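Local coordinates for putative fusidic acid resistance protein (Staphylococcus aureus, PDB 2YB5) that probably binds elongation factor G and promotes its clearance from the ribosome, thereby conferring resistance to the antibiotic fusidic acid, at residues Ile118-Trp123 against Tyr192-Cys197; Asn129-Val134 against Asp188-Asp193. All blocks are in the same frame, centred on the assembly; numbering follows the deposited sequence.

Contact 1: residues Ile118-Trp123 against Tyr192-Cys197. With ZN (zinc ion), chain C.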
loop_
_atom_site.group_PDB
_atom_site.type_symbol
_atom_site.label_atom_id
_atom_site.label_comp_id
_atom_site.label_asym_id
_atom_site.label_seq_id
_atom_site.Cartn_x
_atom_site.Cartn_y
_atom_site.Cartn_z
ATOM N N ILE A 118 3.306 2.311 -4.824
ATOM C CA ILE A 118 2.029 1.639 -5.031
ATOM C C ILE A 118 2.145 0.124 -5.001
ATOM O O ILE A 118 3.070 -0.462 -5.569
ATOM C CB ILE A 118 1.313 2.101 -6.321
ATOM C CG1 ILE A 118 2.236 2.076 -7.529
ATOM C CG2 ILE A 118 0.710 3.496 -6.145
ATOM C CD1 ILE A 118 1.453 2.193 -8.842
ATOM N N SER A 119 1.208 -0.485 -4.282
ATOM C CA SER A 119 1.002 -1.917 -4.285
ATOM C C SER A 119 -0.066 -2.255 -5.315
ATOM O O SER A 119 -0.119 -3.366 -5.828
ATOM C CB SER A 119 0.553 -2.386 -2.910
ATOM O OG SER A 119 1.599 -2.213 -1.971
ATOM N N TYR A 120 -0.945 -1.304 -5.587
ATOM C CA TYR A 120 -1.894 -1.462 -6.674
ATOM C C TYR A 120 -2.104 -0.145 -7.411
ATOM O O TYR A 120 -1.977 0.933 -6.828
ATOM C CB TYR A 120 -3.221 -2.012 -6.145
ATOM C CG TYR A 120 -4.099 -1.044 -5.410
ATOM C CD1 TYR A 120 -4.999 -0.236 -6.089
ATOM C CD2 TYR A 120 -4.072 -0.975 -4.009
ATOM C CE1 TYR A 120 -5.831 0.649 -5.396
ATOM C CE2 TYR A 120 -4.876 -0.106 -3.326
ATOM C CZ TYR A 120 -5.770 0.695 -4.018
ATOM O OH TYR A 120 -6.589 1.552 -3.323
ATOM N N LEU A 121 -2.448 -0.243 -8.681
ATOM C CA LEU A 121 -2.655 0.940 -9.510
ATOM C C LEU A 121 -4.139 1.256 -9.624
ATOM O O LEU A 121 -4.895 0.516 -10.281
ATOM C CB LEU A 121 -2.057 0.722 -10.900
ATOM C CG LEU A 121 -2.135 1.929 -11.832
ATOM C CD1 LEU A 121 -1.557 3.178 -11.149
ATOM C CD2 LEU A 121 -1.405 1.601 -13.124
ATOM N N GLY A 122 -4.548 2.360 -8.998
ATOM C CA GLY A 122 -5.936 2.767 -8.996
ATOM C C GLY A 122 -6.068 4.145 -9.593
ATOM O O GLY A 122 -5.401 5.081 -9.141
ATOM N N TRP A 123 -6.917 4.273 -10.606
ATOM C CA TRP A 123 -7.122 5.561 -11.272
ATOM C C TRP A 123 -8.553 5.759 -11.699
ATOM O O TRP A 123 -9.266 4.797 -12.013
ATOM C CB TRP A 123 -6.202 5.736 -12.486
ATOM C CG TRP A 123 -6.542 4.918 -13.735
ATOM C CD1 TRP A 123 -7.145 5.375 -14.883
ATOM C CD2 TRP A 123 -6.233 3.537 -13.975
ATOM N NE1 TRP A 123 -7.232 4.360 -15.809
ATOM C CE2 TRP A 123 -6.683 3.223 -15.277
ATOM C CE3 TRP A 123 -5.631 2.529 -13.210
ATOM C CZ2 TRP A 123 -6.566 1.945 -15.819
ATOM C CZ3 TRP A 123 -5.491 1.265 -13.765
ATOM C CH2 TRP A 123 -5.969 0.983 -15.046
ATOM N N TYR A 192 -11.120 7.463 -2.190
ATOM C CA TYR A 192 -11.342 8.036 -3.502
ATOM C C TYR A 192 -10.026 8.111 -4.287
ATOM O O TYR A 192 -9.978 7.805 -5.480
ATOM C CB TYR A 192 -11.924 9.439 -3.390
ATOM C CG TYR A 192 -12.393 9.948 -4.725
ATOM C CD1 TYR A 192 -13.555 9.445 -5.295
ATOM C CD2 TYR A 192 -11.659 10.895 -5.440
ATOM C CE1 TYR A 192 -13.991 9.881 -6.535
ATOM C CE2 TYR A 192 -12.092 11.341 -6.677
ATOM C CZ TYR A 192 -13.259 10.821 -7.220
ATOM O OH TYR A 192 -13.731 11.244 -8.437
ATOM N N ASP A 193 -8.978 8.531 -3.587
ATOM C CA ASP A 193 -7.639 8.666 -4.139
ATOM C C ASP A 193 -6.808 7.423 -3.783
ATOM O O ASP A 193 -6.357 7.272 -2.654
ATOM C CB ASP A 193 -6.996 9.937 -3.566
ATOM C CG ASP A 193 -5.574 10.128 -4.008
ATOM O OD1 ASP A 193 -5.080 9.363 -4.857
ATOM O OD2 ASP A 193 -4.937 11.060 -3.494
ATOM N N SER A 194 -6.623 6.539 -4.762
ATOM C CA SER A 194 -5.916 5.282 -4.560
ATOM C C SER A 194 -4.439 5.486 -4.231
ATOM O O SER A 194 -3.817 4.617 -3.619
ATOM C CB SER A 194 -6.069 4.392 -5.791
ATOM O OG SER A 194 -7.442 4.103 -6.017
ATOM N N PHE A 195 -3.877 6.633 -4.609
ATOM C CA PHE A 195 -2.483 6.925 -4.281
ATOM C C PHE A 195 -2.305 7.194 -2.797
ATOM O O PHE A 195 -1.344 6.719 -2.191
ATOM C CB PHE A 195 -1.945 8.040 -5.180
ATOM C CG PHE A 195 -1.990 7.659 -6.632
ATOM C CD1 PHE A 195 -0.966 6.915 -7.189
ATOM C CD2 PHE A 195 -3.111 7.947 -7.409
ATOM C CE1 PHE A 195 -1.020 6.512 -8.520
ATOM C CE2 PHE A 195 -3.177 7.540 -8.736
ATOM C CZ PHE A 195 -2.127 6.822 -9.292
ATOM N N LYS A 196 -3.254 7.903 -2.194
ATOM C CA LYS A 196 -3.279 8.058 -0.739
ATOM C C LYS A 196 -3.486 6.706 -0.048
ATOM O O LYS A 196 -2.785 6.386 0.917
ATOM C CB LYS A 196 -4.374 9.026 -0.321
ATOM C CG LYS A 196 -4.385 9.354 1.175
ATOM C CD LYS A 196 -5.741 9.877 1.636
ATOM C CE LYS A 196 -5.708 10.207 3.135
ATOM N NZ LYS A 196 -7.050 10.548 3.686
ATOM N N CYS A 197 -4.455 5.933 -0.536
ATOM C CA CYS A 197 -4.679 4.540 -0.092
ATOM C C CYS A 197 -3.389 3.705 -0.059
ATOM O O CYS A 197 -3.104 3.021 0.927
ATOM C CB CYS A 197 -5.670 3.836 -1.035
ATOM S SG CYS A 197 -6.297 2.257 -0.429
HETATM ZN ZN ZN C . -7.640 3.152 1.385
HETATM O O HOH W 1 -8.896 3.244 -4.034
HETATM O O HOH W 2 -7.104 7.012 -7.668
#
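Y120 brings the edge of its ring up to the sulfur of C197, one of four cysteines that hold the zinc ion, so a metal ligand takes part in a sulfur-aromatic contact. The sulfur lies close to the ring plane, 5.1 Å from SG to the ring centroid of Y120 and 84° off the normal; the hydroxyl end is modelled too close to it, so the detail there is doubtful. With SG of C197 anti to the backbone N (chi1 -168°), the sulfur meets both that ring edge and the zinc ion, 2.4 Å away. CE1 of Y120 also touches CB of S194, and one water joins the two side chains, 2.9 Å from OH of Y120 and 2.6 Å from OG of S194; K131 reaches the same OG. A second water donates to O of G122 and accepts from N of S194, tying the strand to the first turn of the helix without a direct hydrogen bond. F195 extends the contact: CE2 lies 3.3 Å from O of G122, while the side chains of I118 and L121 lie beside that of F195, CG2 of I118 near CD1 and CD1 of L121 near CZ of the phenylalanine. D193 is the N-cap, OD1 accepting from N of F195. The contact thus lays the start of helix 194-200 against edge strand 121-125, with strand 130-136 and helix 204-214 packing on Y120.

Contact 2: residues Asn129-Val134 against Asp188-Asp193. With ZN (zinc ion), chain C.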
loop_
_atom_site.group_PDB
_atom_site.type_symbol
_atom_site.label_atom_id
_atom_site.label_comp_id
_atom_site.label_asym_id
_atom_site.label_seq_id
_atom_site.Cartn_x
_atom_site.Cartn_y
_atom_site.Cartn_z
ATOM N N ASN A 129 -17.569 8.205 -14.250
ATOM C CA ASN A 129 -17.598 7.998 -12.812
ATOM C C ASN A 129 -17.109 6.603 -12.418
ATOM O O ASN A 129 -17.749 5.874 -11.675
ATOM C CB ASN A 129 -18.992 8.310 -12.286
ATOM C CG ASN A 129 -19.289 9.797 -12.326
ATOM O OD1 ASN A 129 -18.723 10.567 -11.546
ATOM N ND2 ASN A 129 -20.145 10.217 -13.256
ATOM N N ARG A 130 -15.940 6.261 -12.926
ATOM C CA ARG A 130 -15.397 4.924 -12.793
ATOM C C ARG A 130 -14.042 4.977 -12.088
ATOM O O ARG A 130 -13.337 5.981 -12.171
ATOM C CB ARG A 130 -15.250 4.329 -14.193
ATOM C CG ARG A 130 -14.897 2.853 -14.242
ATOM C CD ARG A 130 -14.967 2.341 -15.683
ATOM N NE ARG A 130 -16.343 2.216 -16.160
ATOM C CZ ARG A 130 -16.696 1.723 -17.346
ATOM N NH1 ARG A 130 -15.781 1.288 -18.207
ATOM N NH2 ARG A 130 -17.976 1.655 -17.670
ATOM N N LYS A 131 -13.706 3.908 -11.371
ATOM C CA LYS A 131 -12.332 3.665 -10.938
ATOM C C LYS A 131 -11.909 2.311 -11.480
ATOM O O LYS A 131 -12.686 1.353 -11.455
ATOM C CB LYS A 131 -12.166 3.695 -9.401
ATOM C CG LYS A 131 -10.731 3.405 -8.913
ATOM C CD LYS A 131 -10.615 3.197 -7.412
ATOM C CE LYS A 131 -10.840 4.463 -6.578
ATOM N NZ LYS A 131 -9.792 5.491 -6.845
ATOM N N TYR A 132 -10.675 2.266 -11.973
ATOM C CA TYR A 132 -10.024 1.052 -12.418
ATOM C C TYR A 132 -8.946 0.700 -11.405
ATOM O O TYR A 132 -8.260 1.595 -10.901
ATOM C CB TYR A 132 -9.342 1.299 -13.763
ATOM C CG TYR A 132 -10.276 1.528 -14.905
ATOM C CD1 TYR A 132 -10.770 0.460 -15.632
ATOM C CD2 TYR A 132 -10.649 2.810 -15.284
ATOM C CE1 TYR A 132 -11.606 0.650 -16.687
ATOM C CE2 TYR A 132 -11.495 3.013 -16.350
ATOM C CZ TYR A 132 -11.973 1.925 -17.046
ATOM O OH TYR A 132 -12.815 2.089 -18.115
ATOM N N ILE A 133 -8.789 -0.592 -11.117
ATOM C CA ILE A 133 -7.778 -1.067 -10.181
ATOM C C ILE A 133 -7.024 -2.235 -10.804
ATOM O O ILE A 133 -7.639 -3.203 -11.191
ATOM C CB ILE A 133 -8.409 -1.495 -8.834
ATOM C CG1 ILE A 133 -8.827 -0.256 -8.031
ATOM C CG2 ILE A 133 -7.444 -2.372 -8.022
ATOM C CD1 ILE A 133 -9.955 -0.513 -6.994
ATOM N N VAL A 134 -5.705 -2.121 -10.913
ATOM C CA VAL A 134 -4.856 -3.170 -11.462
ATOM C C VAL A 134 -3.815 -3.560 -10.407
ATOM O O VAL A 134 -3.298 -2.705 -9.680
ATOM C CB VAL A 134 -4.171 -2.720 -12.786
ATOM C CG1 VAL A 134 -3.117 -3.724 -13.257
ATOM C CG2 VAL A 134 -5.235 -2.500 -13.886
ATOM N N ASP A 188 -17.980 -1.608 -1.635
ATOM C CA ASP A 188 -17.802 -0.997 -0.340
ATOM C C ASP A 188 -17.141 0.361 -0.472
ATOM O O ASP A 188 -16.733 0.762 -1.562
ATOM C CB ASP A 188 -16.987 -1.908 0.588
ATOM C CG ASP A 188 -17.481 -1.862 2.030
ATOM O OD1 ASP A 188 -18.067 -0.838 2.441
ATOM O OD2 ASP A 188 -17.264 -2.847 2.765
ATOM N N TYR A 189 -17.059 1.067 0.646
ATOM C CA TYR A 189 -16.403 2.364 0.692
ATOM C C TYR A 189 -14.879 2.209 0.714
ATOM O O TYR A 189 -14.335 1.485 1.537
ATOM C CB TYR A 189 -16.897 3.185 1.896
ATOM C CG TYR A 189 -18.306 3.741 1.671
ATOM C CD1 TYR A 189 -19.436 2.972 1.945
ATOM C CD2 TYR A 189 -18.500 5.023 1.159
ATOM C CE1 TYR A 189 -20.719 3.466 1.728
ATOM C CE2 TYR A 189 -19.788 5.528 0.942
ATOM C CZ TYR A 189 -20.886 4.742 1.226
ATOM O OH TYR A 189 -22.152 5.238 1.010
ATOM N N ILE A 190 -14.218 2.907 -0.208
ATOM C CA ILE A 190 -12.770 2.916 -0.311
ATOM C C ILE A 190 -12.248 4.336 -0.556
ATOM O O ILE A 190 -13.016 5.242 -0.896
ATOM C CB ILE A 190 -12.268 2.001 -1.454
ATOM C CG1 ILE A 190 -12.794 2.489 -2.817
ATOM C CG2 ILE A 190 -12.651 0.546 -1.190
ATOM C CD1 ILE A 190 -12.298 1.663 -4.020
ATOM N N CYS A 191 -10.936 4.501 -0.407
ATOM C CA CYS A 191 -10.281 5.781 -0.641
ATOM C C CYS A 191 -10.606 6.245 -2.058
ATOM O O CYS A 191 -10.420 5.504 -3.016
ATOM C CB CYS A 191 -8.767 5.654 -0.471
ATOM S SG CYS A 191 -8.121 5.217 1.221
ATOM N N TYR A 192 -11.120 7.463 -2.190
ATOM C CA TYR A 192 -11.342 8.036 -3.502
ATOM C C TYR A 192 -10.026 8.111 -4.287
ATOM O O TYR A 192 -9.978 7.805 -5.480
ATOM C CB TYR A 192 -11.924 9.439 -3.390
ATOM C CG TYR A 192 -12.393 9.948 -4.725
ATOM C CD1 TYR A 192 -13.555 9.445 -5.295
ATOM C CD2 TYR A 192 -11.659 10.895 -5.440
ATOM C CE1 TYR A 192 -13.991 9.881 -6.535
ATOM C CE2 TYR A 192 -12.092 11.341 -6.677
ATOM C CZ TYR A 192 -13.259 10.821 -7.220
ATOM O OH TYR A 192 -13.731 11.244 -8.437
ATOM N N ASP A 193 -8.978 8.531 -3.587
ATOM C CA ASP A 193 -7.639 8.666 -4.139
ATOM C C ASP A 193 -6.808 7.423 -3.783
ATOM O O ASP A 193 -6.357 7.272 -2.654
ATOM C CB ASP A 193 -6.996 9.937 -3.566
ATOM C CG ASP A 193 -5.574 10.128 -4.008
ATOM O OD1 ASP A 193 -5.080 9.363 -4.857
ATOM O OD2 ASP A 193 -4.937 11.060 -3.494
HETATM ZN ZN ZN C . -7.640 3.152 1.385
#
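K131 and I190 point toward each other from two strands of the same sheet, and their side chains cross obliquely, CD and CE of the lysine passing CD1 of the isoleucine at 4.1 Å from CE to CD1. The lysine leaves the backbone with CG anti to N (chi1 178°), then bends at its last two torsions, and NZ ends 2.7 Å from O of Y192. That hydrogen bond reaches the carbonyl from above its plane, 44° out of it. N124 and S194 also bind NZ, so three oxygens grip the buried ammonium group, and D193, whose OD1 is 6.4 Å from NZ of K131, may add a weak electrostatic pull. I133, two residues along the strand, brings its CD1 to 4.4 Å from CD1 of I190, giving the lysine's aliphatic part an apolar flank. Next to I190, C191 sends SG to the zinc ion at 2.1 Å. Strands 130-136 and 186-191 are not neighbours: the axes of segments 130-134 and 188-191 come no closer than 11.4 Å, with 75° between their N-to-C directions, and strands 142-149 and 167-172 lie between them in the twisted antiparallel sheet, contributing I149 and I145 beside K131 and I133, and F170 beside I190.

Contacts 1 and 2 end on the same stretch, the turn from strand 186-191 into helix 194-200, which carries two of the four zinc ligands. Their centres are 8 Å apart and they share Y192 and D193, so that C191 comes from contact 2 and C197 from contact 1, with CB of C197 3.6 Å from SG of C191. C158 and C161 complete the site, consistent with the treble-clef family. Two probable hydrogen bonds join the contacts directly: one spans 2.9 Å between NZ of K131 and OG of S194, the other 2.8 Å between N of L121 and O of V134, linking neighbouring strands 121-125 and 130-136.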